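Local atomic coordinates of 5-formaminoimidazole-4-carboxamide-1-(beta)-D-ribofuranosyl 5'-monophosphate synthetase (Methanocaldococcus jannaschii, PDB entry 2R7N), a protein that catalyses the ATP- and formate-dependent formylation of AICAR to FAICAR, without folates, in the purine pathway leading to IMP. Residues G25-L30 and S312-G317; D226-S231 and Y253-N258; E230-G235 and M247-S252. All blocks are in the same frame, centred on the assembly; numbering follows the deposited sequence.

Contact 1. Residues G25-L30 and S312-G317; sequences GSHTSL and SARVDG. With FAI (5-(formylamino)-1-(5-O-phosphono-beta-D-ribofuranosyl)-1H-imidazole-4-carboxamide), chain E.
His27 and Arg314 come in from different segments and converge on one ligand atom, the formyl oxygen O6 of FAI. His27 NE2 donates to FAI O6 at 3.1 Å and Arg314 NH2 to the same O6 at 2.9 Å; the third donor is Gly317 N, 3.2 Å from FAI O6. All three bonds are nearly straight, the least linear still reaching 164°. O6 lies at the edge of both flat groups, although the imidazole and guanidinium planes stand 88° apart.

The tight part is behind the imidazole. With CG anti to its backbone N (chi1 -174°), the ring swings across to 312-317, and CE1 meets Val315 O edge-on at 3.1 Å. His27 ND1 shares a hydrogen bond with Thr28 OG1 of 2.8 Å, which, with the NE2 bond, helps set the ring's rotation, and His92 stacks on it. Thr28 OG1 then meets Val315 CG1 tip to tip at 3.2 Å, while Thr28 CG2 settles on Gly317 CA.

The Arg314 side is looser: this residue is partly exposed and poorly ordered. Its NH2 has a second acceptor, Val315 O at 3.0 Å, but the ion pair of NE with Glu122 is long and weak.

Three donors on a single carbonyl oxygen, the Arg314 share less certain, would probably polarise the formyl group and restrict its rotation, consistent with a site shaped to hold the group that the enzyme installs.

Contact 2. Residues D226-S231 and Y253-N258; sequences DKRYES and YVITGN. With ADP (adenosine-5'-diphosphate), chain D; FAI (5-(formylamino)-1-(5-O-phosphono-beta-D-ribofuranosyl)-1H-imidazole-4-carboxamide), chain E.
Arg228 and Ile255 meet on the face of the sheet that looks onto both ligands, and Arg228 is worth following outward. Its CB rests 3.7 Å from Ile255 CD1. Arg228 CG comes 3.8 Å from ADP O3', and Arg228 CD presses closest on the isoleucine, 3.4 Å from Ile255 CD1. The chain bends at chi2 (-59°), and beyond NE the guanidinium presents one face, near its rim, to the carboxamide nitrogen N2 of FAI. At the tip, NH1 forms a salt bridge with Asp226 OD2 at 3.2 Å and a weak bond to Asn258 OD1, while NH2 pairs with Asp316.

Asn258 reads the carboxamide with both ends of its amide: OD1 accepts from FAI N2 at 2.9 Å and ND2 donates to FAI O5 at 2.8 Å. Asp226, whose OD1 is bonded to His210, brings OD2 to within 2.7 Å of Asn258 OD1, two acceptors with NH1 beside both.

Underneath, the antiparallel strands carry a classic beta bulge, Thr256 and Gly257 both facing Tyr229. Tyr229 O accepts from Thr256 N and, from above the carbonyl plane, from Thr256 OG1 at 2.7 Å. Farther along, Glu230 takes both ribose hydroxyls of ADP.

One strand pair thus serves nucleotide and product together, and the positive charge of Arg228, set between the two ligands, probably eases the crowding of oxygens around Asp226 and Asn258.

Contact 3. Residues E230-G235 and M247-S252; sequences ESNIDG and MNINPS. With ADP (adenosine-5'-diphosphate), chain D.
Ile249 is the first residue of 247-252 to touch the other segment: its CD1 lies 3.5 Å from Asn232 ND2, the two side chains coming from opposite directions. At Asn250 the backbone takes over, its O accepting a hydrogen bond from Asn232 ND2 at 3.2 Å. Pro251 follows with an apolar contact, CB against Ile233 CD1 at 3.8 Å. Ser252 then uses all three of its polar atoms. Its N donates to Asn232 OD1 at 2.7 Å, fairly straight (164°) but from above the carbonyl plane; its OG accepts from Asn232 N at 2.9 Å and is also bonded to Glu302 of a second subunit; its O accepts from Ile233 N, again at 2.9 Å.

The peptide bond before Asn232 is cis, and CG of this residue stands between backbone N and carbonyl carbon (chi1 70°), which turns the amide along the Asn250-Ser252 backbone. Bonded at both OD1 and ND2, the amide is probably kept from flipping. With an alanine here, Asn250 O and Ser252 N would probably each lose their mate, and the backbone of 250-252 would be held less firmly beside the cis peptide bond.

Between them the segments carry the chain from strand 219-230 into helix 233-236 and from helix 241-245 back to strand 253-263. Ile249 and Pro251 lean on Leu236 of the short helix, and Met247 reaches Thr152 of the second subunit.

From the N terminus the chain leaves strand 20-24 and enters 25-30, half of contact 1, whose partner 312-317 arrives after 281 intervening residues, following strand 306-312. That wide loop joins the region of the parallel sheet to the end of the five-stranded antiparallel sheet, and it encloses the other two contacts. Contact 2 closes a much shorter excursion by pairing strands 219-230 and 253-263. Contact 3, sharing Glu230 and Ser231 with it, closes that excursion again just beyond the strand pair, where helices 233-236 and 241-245 lie, within the span of contact 2. Contacts 1 and 2 meet directly through the Asp316-Arg228 salt bridge and flank FAI; contact 3 reaches ADP through the shared Glu230.

Contact 1. Residues G25-L30 and S312-G317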
loop_
_atom_site.group_PDB
_atom_site.type_symbol
_atom_site.label_atom_id
_atom_site.label_comp_id
_atom_site.label_asym_id
_atom_site.label_seq_id
_atom_site.Cartn_x
_atom_site.Cartn_y
_atom_site.Cartn_z
ATOM N N GLY A 25 -20.929 5.409 20.048
ATOM C CA GLY A 25 -20.388 4.072 19.937
ATOM C C GLY A 25 -21.450 3.036 19.645
ATOM O O GLY A 25 -21.829 2.264 20.532
ATOM N N SER A 26 -21.920 3.014 18.398
ATOM C CA SER A 26 -22.904 2.031 17.940
ATOM C C SER A 26 -23.305 2.297 16.496
ATOM O O SER A 26 -22.965 3.338 15.919
ATOM C CB SER A 26 -24.153 2.080 18.833
ATOM O OG SER A 26 -25.253 1.413 18.237
ATOM N N HIS A 27 -24.044 1.347 15.927
ATOM C CA HIS A 27 -24.671 1.484 14.603
ATOM C C HIS A 27 -23.707 1.349 13.422
ATOM O O HIS A 27 -23.678 0.320 12.741
ATOM C CB HIS A 27 -25.475 2.785 14.472
ATOM C CG HIS A 27 -26.240 2.873 13.188
ATOM N ND1 HIS A 27 -25.794 3.590 12.100
ATOM C CD2 HIS A 27 -27.401 2.290 12.802
ATOM C CE1 HIS A 27 -26.651 3.462 11.104
ATOM N NE2 HIS A 27 -27.635 2.676 11.503
ATOM N N THR A 28 -22.935 2.401 13.173
ATOM C CA THR A 28 -21.957 2.390 12.089
ATOM C C THR A 28 -20.617 2.990 12.516
ATOM O O THR A 28 -19.750 3.235 11.681
ATOM C CB THR A 28 -22.476 3.197 10.898
ATOM O OG1 THR A 28 -23.219 4.322 11.388
ATOM C CG2 THR A 28 -23.372 2.350 10.011
ATOM N N SER A 29 -20.443 3.215 13.815
ATOM C CA SER A 29 -19.354 4.068 14.283
ATOM C C SER A 29 -17.948 3.520 13.977
ATOM O O SER A 29 -17.053 4.271 13.605
ATOM C CB SER A 29 -19.507 4.372 15.770
ATOM O OG SER A 29 -19.302 3.197 16.540
ATOM N N LEU A 30 -17.762 2.215 14.131
ATOM C CA LEU A 30 -16.461 1.591 13.893
ATOM C C LEU A 30 -15.757 2.132 12.657
ATOM O O LEU A 30 -14.594 2.499 12.738
ATOM C CB LEU A 30 -16.586 0.073 13.809
ATOM C CG LEU A 30 -16.901 -0.509 15.182
ATOM C CD1 LEU A 30 -17.104 -1.988 15.111
ATOM C CD2 LEU A 30 -15.795 -0.178 16.152
ATOM N N SER A 312 -32.758 5.641 4.096
ATOM C CA SER A 312 -32.094 6.328 5.192
ATOM C C SER A 312 -31.531 7.627 4.639
ATOM O O SER A 312 -31.092 7.673 3.489
ATOM C CB SER A 312 -30.974 5.469 5.774
ATOM O OG SER A 312 -31.403 4.126 5.968
ATOM N N ALA A 313 -31.577 8.682 5.447
ATOM C CA ALA A 313 -31.103 10.002 5.036
ATOM C C ALA A 313 -29.765 10.289 5.705
ATOM O O ALA A 313 -29.080 11.259 5.380
ATOM C CB ALA A 313 -32.127 11.068 5.398
ATOM N N ARG A 314 -29.416 9.430 6.657
ATOM C CA ARG A 314 -28.097 9.424 7.265
ATOM C C ARG A 314 -27.337 8.195 6.759
ATOM O O ARG A 314 -27.693 7.629 5.724
ATOM C CB ARG A 314 -28.216 9.436 8.791
ATOM C CG ARG A 314 -29.442 8.716 9.342
ATOM C CD ARG A 314 -29.292 7.204 9.292
ATOM N NE ARG A 314 -30.352 6.519 10.029
ATOM C CZ ARG A 314 -30.442 5.196 10.164
ATOM N NH1 ARG A 314 -31.445 4.663 10.853
ATOM N NH2 ARG A 314 -29.531 4.403 9.616
ATOM N N VAL A 315 -26.289 7.782 7.462
ATOM C CA VAL A 315 -25.564 6.593 7.035
ATOM C C VAL A 315 -26.333 5.361 7.485
ATOM O O VAL A 315 -26.851 5.317 8.601
ATOM C CB VAL A 315 -24.102 6.553 7.557
ATOM C CG1 VAL A 315 -24.061 6.421 9.071
ATOM C CG2 VAL A 315 -23.319 5.417 6.889
ATOM N N ASP A 316 -26.408 4.367 6.606
ATOM C CA ASP A 316 -27.151 3.155 6.895
ATOM C C ASP A 316 -26.242 2.025 7.394
ATOM O O ASP A 316 -25.080 1.921 6.991
ATOM C CB ASP A 316 -27.936 2.716 5.657
ATOM C CG ASP A 316 -28.750 1.467 5.906
ATOM O OD1 ASP A 316 -29.966 1.599 6.173
ATOM O OD2 ASP A 316 -28.166 0.360 5.867
ATOM N N GLY A 317 -26.786 1.176 8.260
ATOM C CA GLY A 317 -26.025 0.095 8.892
ATOM C C GLY A 317 -25.336 -0.850 7.927
ATOM O O GLY A 317 -24.327 -1.454 8.260
HETATM O OP2 FAI E . -28.197 -1.185 16.690
HETATM P P FAI E . -29.397 -0.118 16.922
HETATM O OP1 FAI E . -28.824 0.930 18.001
HETATM O OP3 FAI E . -30.640 -0.754 17.429
HETATM O O3 FAI E . -29.612 0.652 15.547
HETATM C C4 FAI E . -30.560 1.723 15.525
HETATM C C FAI E . -31.322 1.736 14.194
HETATM O O FAI E . -30.359 1.293 13.240
HETATM C C3 FAI E . -32.490 0.729 14.147
HETATM O "O3'" FAI E . -33.701 1.464 13.922
HETATM C C2 FAI E . -32.192 -0.168 12.941
HETATM O "O2'" FAI E . -33.304 -0.168 12.033
HETATM C C1 FAI E . -31.020 0.515 12.246
HETATM N N FAI E . -29.975 -0.468 11.923
HETATM C C5 FAI E . -29.109 -0.967 12.813
HETATM N N1 FAI E . -28.283 -1.816 12.198
HETATM C C3A FAI E . -28.629 -1.854 10.918
HETATM C C6 FAI E . -27.904 -2.731 9.910
HETATM O O5 FAI E . -26.893 -3.332 10.278
HETATM N N2 FAI E . -28.428 -2.798 8.677
HETATM C C7A FAI E . -29.702 -1.004 10.734
HETATM N N3 FAI E . -30.335 -0.733 9.586
HETATM C C8 FAI E . -30.284 0.504 9.036
HETATM O O6 FAI E . -29.697 1.510 9.477
#

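Contact 2. Residues D226-S231 and Y253-N258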
loop_
_atom_site.group_PDB
_atom_site.type_symbol
_atom_site.label_atom_id
_atom_site.label_comp_id
_atom_site.label_asym_id
_atom_site.label_seq_id
_atom_site.Cartn_x
_atom_site.Cartn_y
_atom_site.Cartn_z
ATOM N N ASP A 226 -25.437 -3.814 0.336
ATOM C CA ASP A 226 -25.576 -4.998 1.150
ATOM C C ASP A 226 -27.009 -5.510 1.043
ATOM O O ASP A 226 -27.934 -4.778 0.681
ATOM C CB ASP A 226 -25.280 -4.665 2.611
ATOM C CG ASP A 226 -26.407 -3.859 3.265
ATOM O OD1 ASP A 226 -26.573 -2.679 2.886
ATOM O OD2 ASP A 226 -27.120 -4.400 4.153
ATOM N N LYS A 227 -27.198 -6.774 1.381
ATOM C CA LYS A 227 -28.533 -7.257 1.612
ATOM C C LYS A 227 -28.664 -7.556 3.093
ATOM O O LYS A 227 -27.721 -8.039 3.723
ATOM C CB LYS A 227 -28.844 -8.480 0.759
ATOM C CG LYS A 227 -28.085 -9.708 1.136
ATOM C CD LYS A 227 -28.677 -10.949 0.476
ATOM C CE LYS A 227 -28.121 -12.175 1.158
ATOM N NZ LYS A 227 -28.822 -13.402 0.798
ATOM N N ARG A 228 -29.828 -7.227 3.638
ATOM C CA ARG A 228 -30.140 -7.459 5.034
ATOM C C ARG A 228 -30.117 -8.928 5.384
ATOM O O ARG A 228 -30.489 -9.799 4.587
ATOM C CB ARG A 228 -31.535 -6.933 5.369
ATOM C CG ARG A 228 -31.768 -5.517 4.935
ATOM C CD ARG A 228 -30.765 -4.655 5.604
ATOM N NE ARG A 228 -31.234 -3.295 5.780
ATOM C CZ ARG A 228 -30.424 -2.246 5.819
ATOM N NH1 ARG A 228 -29.119 -2.431 5.672
ATOM N NH2 ARG A 228 -30.921 -1.023 5.991
ATOM N N TYR A 229 -29.712 -9.174 6.618
ATOM C CA TYR A 229 -29.715 -10.484 7.201
ATOM C C TYR A 229 -30.596 -10.341 8.435
ATOM O O TYR A 229 -30.198 -9.729 9.441
ATOM C CB TYR A 229 -28.294 -10.840 7.581
ATOM C CG TYR A 229 -28.053 -12.293 7.798
ATOM C CD1 TYR A 229 -28.666 -13.238 7.001
ATOM C CD2 TYR A 229 -27.166 -12.725 8.771
ATOM C CE1 TYR A 229 -28.424 -14.579 7.182
ATOM C CE2 TYR A 229 -26.915 -14.062 8.955
ATOM C CZ TYR A 229 -27.556 -14.982 8.161
ATOM O OH TYR A 229 -27.329 -16.322 8.347
ATOM N N GLU A 230 -31.807 -10.880 8.340
ATOM C CA GLU A 230 -32.852 -10.622 9.335
ATOM C C GLU A 230 -33.308 -11.880 10.067
ATOM O O GLU A 230 -33.296 -12.972 9.518
ATOM C CB GLU A 230 -34.020 -9.896 8.674
ATOM C CG GLU A 230 -33.744 -8.416 8.483
ATOM C CD GLU A 230 -34.559 -7.774 7.374
ATOM O OE1 GLU A 230 -35.263 -8.496 6.627
ATOM O OE2 GLU A 230 -34.475 -6.531 7.245
ATOM N N SER A 231 -33.659 -11.715 11.333
ATOM C CA SER A 231 -34.109 -12.806 12.172
ATOM C C SER A 231 -35.523 -12.463 12.672
ATOM O O SER A 231 -35.771 -11.333 13.094
ATOM C CB SER A 231 -33.156 -12.960 13.350
ATOM O OG SER A 231 -33.280 -14.226 13.967
ATOM N N TYR A 253 -38.608 -9.801 11.377
ATOM C CA TYR A 253 -37.693 -9.143 10.462
ATOM C C TYR A 253 -36.759 -8.210 11.226
ATOM O O TYR A 253 -36.617 -7.042 10.886
ATOM C CB TYR A 253 -38.485 -8.369 9.398
ATOM C CG TYR A 253 -39.282 -9.264 8.471
ATOM C CD1 TYR A 253 -38.787 -9.624 7.218
ATOM C CD2 TYR A 253 -40.535 -9.752 8.849
ATOM C CE1 TYR A 253 -39.517 -10.447 6.370
ATOM C CE2 TYR A 253 -41.274 -10.582 8.009
ATOM C CZ TYR A 253 -40.764 -10.923 6.779
ATOM O OH TYR A 253 -41.500 -11.743 5.960
ATOM N N VAL A 254 -36.146 -8.730 12.280
ATOM C CA VAL A 254 -35.205 -7.956 13.068
ATOM C C VAL A 254 -33.845 -7.936 12.369
ATOM O O VAL A 254 -33.271 -8.993 12.094
ATOM C CB VAL A 254 -35.019 -8.564 14.458
ATOM C CG1 VAL A 254 -34.130 -7.669 15.313
ATOM C CG2 VAL A 254 -36.364 -8.793 15.123
ATOM N N ILE A 255 -33.340 -6.739 12.064
ATOM C CA ILE A 255 -32.029 -6.619 11.431
ATOM C C ILE A 255 -30.962 -7.139 12.375
ATOM O O ILE A 255 -30.879 -6.697 13.518
ATOM C CB ILE A 255 -31.686 -5.165 11.043
ATOM C CG1 ILE A 255 -30.456 -5.151 10.142
ATOM C CG2 ILE A 255 -31.449 -4.317 12.284
ATOM C CD1 ILE A 255 -30.668 -5.871 8.820
ATOM N N THR A 256 -30.165 -8.098 11.904
ATOM C CA THR A 256 -29.129 -8.674 12.742
ATOM C C THR A 256 -27.751 -8.553 12.108
ATOM O O THR A 256 -26.738 -8.748 12.763
ATOM C CB THR A 256 -29.388 -10.165 13.025
ATOM O OG1 THR A 256 -29.495 -10.883 11.789
ATOM C CG2 THR A 256 -30.650 -10.344 13.835
ATOM N N GLY A 257 -27.712 -8.250 10.824
ATOM C CA GLY A 257 -26.449 -8.257 10.121
ATOM C C GLY A 257 -26.652 -7.857 8.684
ATOM O O GLY A 257 -27.754 -7.477 8.283
ATOM N N ASN A 258 -25.578 -7.930 7.911
ATOM C CA ASN A 258 -25.629 -7.578 6.508
ATOM C C ASN A 258 -24.679 -8.471 5.722
ATOM O O ASN A 258 -23.723 -9.015 6.268
ATOM C CB ASN A 258 -25.296 -6.096 6.297
ATOM C CG ASN A 258 -26.065 -5.175 7.245
ATOM O OD1 ASN A 258 -27.044 -4.544 6.850
ATOM N ND2 ASN A 258 -25.626 -5.103 8.506
HETATM P PB ADP D . -36.346 -1.033 8.069
HETATM O O1B ADP D . -36.581 0.444 7.823
HETATM O O2B ADP D . -37.030 -1.572 9.312
HETATM O O3B ADP D . -34.892 -1.452 7.926
HETATM P PA ADP D . -38.631 -2.185 6.892
HETATM O O1A ADP D . -39.375 -1.373 5.857
HETATM O O2A ADP D . -39.028 -2.222 8.343
HETATM O O3A ADP D . -37.079 -1.758 6.818
HETATM O "O5'" ADP D . -38.658 -3.713 6.418
HETATM C "C5'" ADP D . -38.132 -4.697 7.289
HETATM C "C4'" ADP D . -37.719 -5.854 6.399
HETATM O "O4'" ADP D . -38.891 -6.483 5.869
HETATM C "C3'" ADP D . -36.912 -5.370 5.200
HETATM O "O3'" ADP D . -35.507 -5.415 5.454
HETATM C "C2'" ADP D . -37.327 -6.306 4.082
HETATM O "O2'" ADP D . -36.476 -7.450 4.040
HETATM C "C1'" ADP D . -38.741 -6.728 4.475
HETATM N N9 ADP D . -39.636 -5.851 3.714
HETATM C C8 ADP D . -39.933 -4.569 3.996
HETATM N N7 ADP D . -40.768 -4.051 3.053
HETATM C C5 ADP D . -41.005 -5.021 2.144
HETATM C C6 ADP D . -41.804 -5.154 0.907
HETATM N N6 ADP D . -42.532 -4.121 0.414
HETATM N N1 ADP D . -41.762 -6.335 0.263
HETATM C C2 ADP D . -41.039 -7.375 0.726
HETATM N N3 ADP D . -40.298 -7.333 1.846
HETATM C C4 ADP D . -40.242 -6.198 2.580
HETATM O OP2 FAI E . -28.197 -1.185 16.690
HETATM P P FAI E . -29.397 -0.118 16.922
HETATM O OP1 FAI E . -28.824 0.930 18.001
HETATM O OP3 FAI E . -30.640 -0.754 17.429
HETATM O O3 FAI E . -29.612 0.652 15.547
HETATM C C4 FAI E . -30.560 1.723 15.525
HETATM C C FAI E . -31.322 1.736 14.194
HETATM O O FAI E . -30.359 1.293 13.240
HETATM C C3 FAI E . -32.490 0.729 14.147
HETATM O "O3'" FAI E . -33.701 1.464 13.922
HETATM C C2 FAI E . -32.192 -0.168 12.941
HETATM O "O2'" FAI E . -33.304 -0.168 12.033
HETATM C C1 FAI E . -31.020 0.515 12.246
HETATM N N FAI E . -29.975 -0.468 11.923
HETATM C C5 FAI E . -29.109 -0.967 12.813
HETATM N N1 FAI E . -28.283 -1.816 12.198
HETATM C C3A FAI E . -28.629 -1.854 10.918
HETATM C C6 FAI E . -27.904 -2.731 9.910
HETATM O O5 FAI E . -26.893 -3.332 10.278
HETATM N N2 FAI E . -28.428 -2.798 8.677
HETATM C C7A FAI E . -29.702 -1.004 10.734
HETATM N N3 FAI E . -30.335 -0.733 9.586
HETATM C C8 FAI E . -30.284 0.504 9.036
HETATM O O6 FAI E . -29.697 1.510 9.477
#

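Contact 3. Residues E230-G235 and M247-S252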
loop_
_atom_site.group_PDB
_atom_site.type_symbol
_atom_site.label_atom_id
_atom_site.label_comp_id
_atom_site.label_asym_id
_atom_site.label_seq_id
_atom_site.Cartn_x
_atom_site.Cartn_y
_atom_site.Cartn_z
ATOM N N GLU A 230 -31.807 -10.880 8.340
ATOM C CA GLU A 230 -32.852 -10.622 9.335
ATOM C C GLU A 230 -33.308 -11.880 10.067
ATOM O O GLU A 230 -33.296 -12.972 9.518
ATOM C CB GLU A 230 -34.020 -9.896 8.674
ATOM C CG GLU A 230 -33.744 -8.416 8.483
ATOM C CD GLU A 230 -34.559 -7.774 7.374
ATOM O OE1 GLU A 230 -35.263 -8.496 6.627
ATOM O OE2 GLU A 230 -34.475 -6.531 7.245
ATOM N N SER A 231 -33.659 -11.715 11.333
ATOM C CA SER A 231 -34.109 -12.806 12.172
ATOM C C SER A 231 -35.523 -12.463 12.672
ATOM O O SER A 231 -35.771 -11.333 13.094
ATOM C CB SER A 231 -33.156 -12.960 13.350
ATOM O OG SER A 231 -33.280 -14.226 13.967
ATOM N N ASN A 232 -36.430 -13.439 12.662
ATOM C CA ASN A 232 -36.073 -14.829 12.384
ATOM C C ASN A 232 -36.214 -15.230 10.921
ATOM O O ASN A 232 -35.841 -16.338 10.527
ATOM C CB ASN A 232 -36.886 -15.775 13.279
ATOM C CG ASN A 232 -38.378 -15.832 12.906
ATOM O OD1 ASN A 232 -38.841 -15.188 11.956
ATOM N ND2 ASN A 232 -39.135 -16.615 13.670
ATOM N N ILE A 233 -36.727 -14.319 10.107
ATOM C CA ILE A 233 -37.150 -14.691 8.767
ATOM C C ILE A 233 -36.095 -15.479 8.014
ATOM O O ILE A 233 -36.402 -16.509 7.408
ATOM C CB ILE A 233 -37.603 -13.464 7.937
ATOM C CG1 ILE A 233 -38.161 -13.910 6.580
ATOM C CG2 ILE A 233 -36.465 -12.473 7.786
ATOM C CD1 ILE A 233 -39.361 -14.837 6.692
ATOM N N ASP A 234 -34.851 -15.009 8.048
ATOM C CA ASP A 234 -33.809 -15.618 7.223
ATOM C C ASP A 234 -33.353 -16.948 7.799
ATOM O O ASP A 234 -32.749 -17.755 7.103
ATOM C CB ASP A 234 -32.642 -14.666 6.997
ATOM C CG ASP A 234 -32.965 -13.595 5.980
ATOM O OD1 ASP A 234 -33.433 -13.946 4.872
ATOM O OD2 ASP A 234 -32.746 -12.400 6.280
ATOM N N GLY A 235 -33.666 -17.177 9.068
ATOM C CA GLY A 235 -33.498 -18.496 9.664
ATOM C C GLY A 235 -34.732 -19.343 9.400
ATOM O O GLY A 235 -34.633 -20.560 9.212
ATOM N N MET A 247 -44.631 -26.357 11.766
ATOM C CA MET A 247 -44.307 -25.417 12.832
ATOM C C MET A 247 -45.384 -24.360 12.992
ATOM O O MET A 247 -46.088 -24.012 12.039
ATOM C CB MET A 247 -42.965 -24.731 12.577
ATOM C CG MET A 247 -41.783 -25.667 12.385
ATOM S SD MET A 247 -40.344 -24.756 11.776
ATOM C CE MET A 247 -39.880 -23.839 13.244
ATOM N N ASN A 248 -45.505 -23.849 14.209
ATOM C CA ASN A 248 -46.347 -22.693 14.449
ATOM C C ASN A 248 -45.438 -21.526 14.789
ATOM O O ASN A 248 -45.133 -21.270 15.955
ATOM C CB ASN A 248 -47.366 -22.968 15.560
ATOM C CG ASN A 248 -48.432 -23.972 15.134
ATOM O OD1 ASN A 248 -48.902 -23.947 13.993
ATOM N ND2 ASN A 248 -48.815 -24.861 16.050
ATOM N N ILE A 249 -44.989 -20.835 13.748
ATOM C CA ILE A 249 -43.968 -19.817 13.900
ATOM C C ILE A 249 -44.302 -18.613 13.038
ATOM O O ILE A 249 -44.749 -18.753 11.905
ATOM C CB ILE A 249 -42.572 -20.372 13.524
ATOM C CG1 ILE A 249 -41.464 -19.389 13.915
ATOM C CG2 ILE A 249 -42.511 -20.720 12.041
ATOM C CD1 ILE A 249 -40.072 -19.974 13.807
ATOM N N ASN A 250 -44.104 -17.425 13.590
ATOM C CA ASN A 250 -44.322 -16.214 12.830
ATOM C C ASN A 250 -43.007 -15.606 12.369
ATOM O O ASN A 250 -42.046 -15.523 13.139
ATOM C CB ASN A 250 -45.123 -15.204 13.651
ATOM C CG ASN A 250 -46.465 -15.757 14.100
ATOM O OD1 ASN A 250 -46.771 -15.775 15.293
ATOM N ND2 ASN A 250 -47.267 -16.229 13.145
ATOM N N PRO A 251 -42.954 -15.194 11.100
ATOM C CA PRO A 251 -41.794 -14.461 10.612
ATOM C C PRO A 251 -41.574 -13.188 11.410
ATOM O O PRO A 251 -42.523 -12.467 11.706
ATOM C CB PRO A 251 -42.168 -14.110 9.165
ATOM C CG PRO A 251 -43.647 -14.311 9.069
ATOM C CD PRO A 251 -43.968 -15.399 10.054
ATOM N N SER A 252 -40.330 -12.941 11.796
ATOM C CA SER A 252 -39.942 -11.614 12.251
ATOM C C SER A 252 -38.838 -11.105 11.334
ATOM O O SER A 252 -38.225 -11.879 10.589
ATOM C CB SER A 252 -39.510 -11.614 13.714
ATOM O OG SER A 252 -38.890 -12.835 14.057
HETATM P PB ADP D . -36.346 -1.033 8.069
HETATM O O1B ADP D . -36.581 0.444 7.823
HETATM O O2B ADP D . -37.030 -1.572 9.312
HETATM O O3B ADP D . -34.892 -1.452 7.926
HETATM P PA ADP D . -38.631 -2.185 6.892
HETATM O O1A ADP D . -39.375 -1.373 5.857
HETATM O O2A ADP D . -39.028 -2.222 8.343
HETATM O O3A ADP D . -37.079 -1.758 6.818
HETATM O "O5'" ADP D . -38.658 -3.713 6.418
HETATM C "C5'" ADP D . -38.132 -4.697 7.289
HETATM C "C4'" ADP D . -37.719 -5.854 6.399
HETATM O "O4'" ADP D . -38.891 -6.483 5.869
HETATM C "C3'" ADP D . -36.912 -5.370 5.200
HETATM O "O3'" ADP D . -35.507 -5.415 5.454
HETATM C "C2'" ADP D . -37.327 -6.306 4.082
HETATM O "O2'" ADP D . -36.476 -7.450 4.040
HETATM C "C1'" ADP D . -38.741 -6.728 4.475
HETATM N N9 ADP D . -39.636 -5.851 3.714
HETATM C C8 ADP D . -39.933 -4.569 3.996
HETATM N N7 ADP D . -40.768 -4.051 3.053
HETATM C C5 ADP D . -41.005 -5.021 2.144
HETATM C C6 ADP D . -41.804 -5.154 0.907
HETATM N N6 ADP D . -42.532 -4.121 0.414
HETATM N N1 ADP D . -41.762 -6.335 0.263
HETATM C C2 ADP D . -41.039 -7.375 0.726
HETATM N N3 ADP D . -40.298 -7.333 1.846
HETATM C C4 ADP D . -40.242 -6.198 2.580
#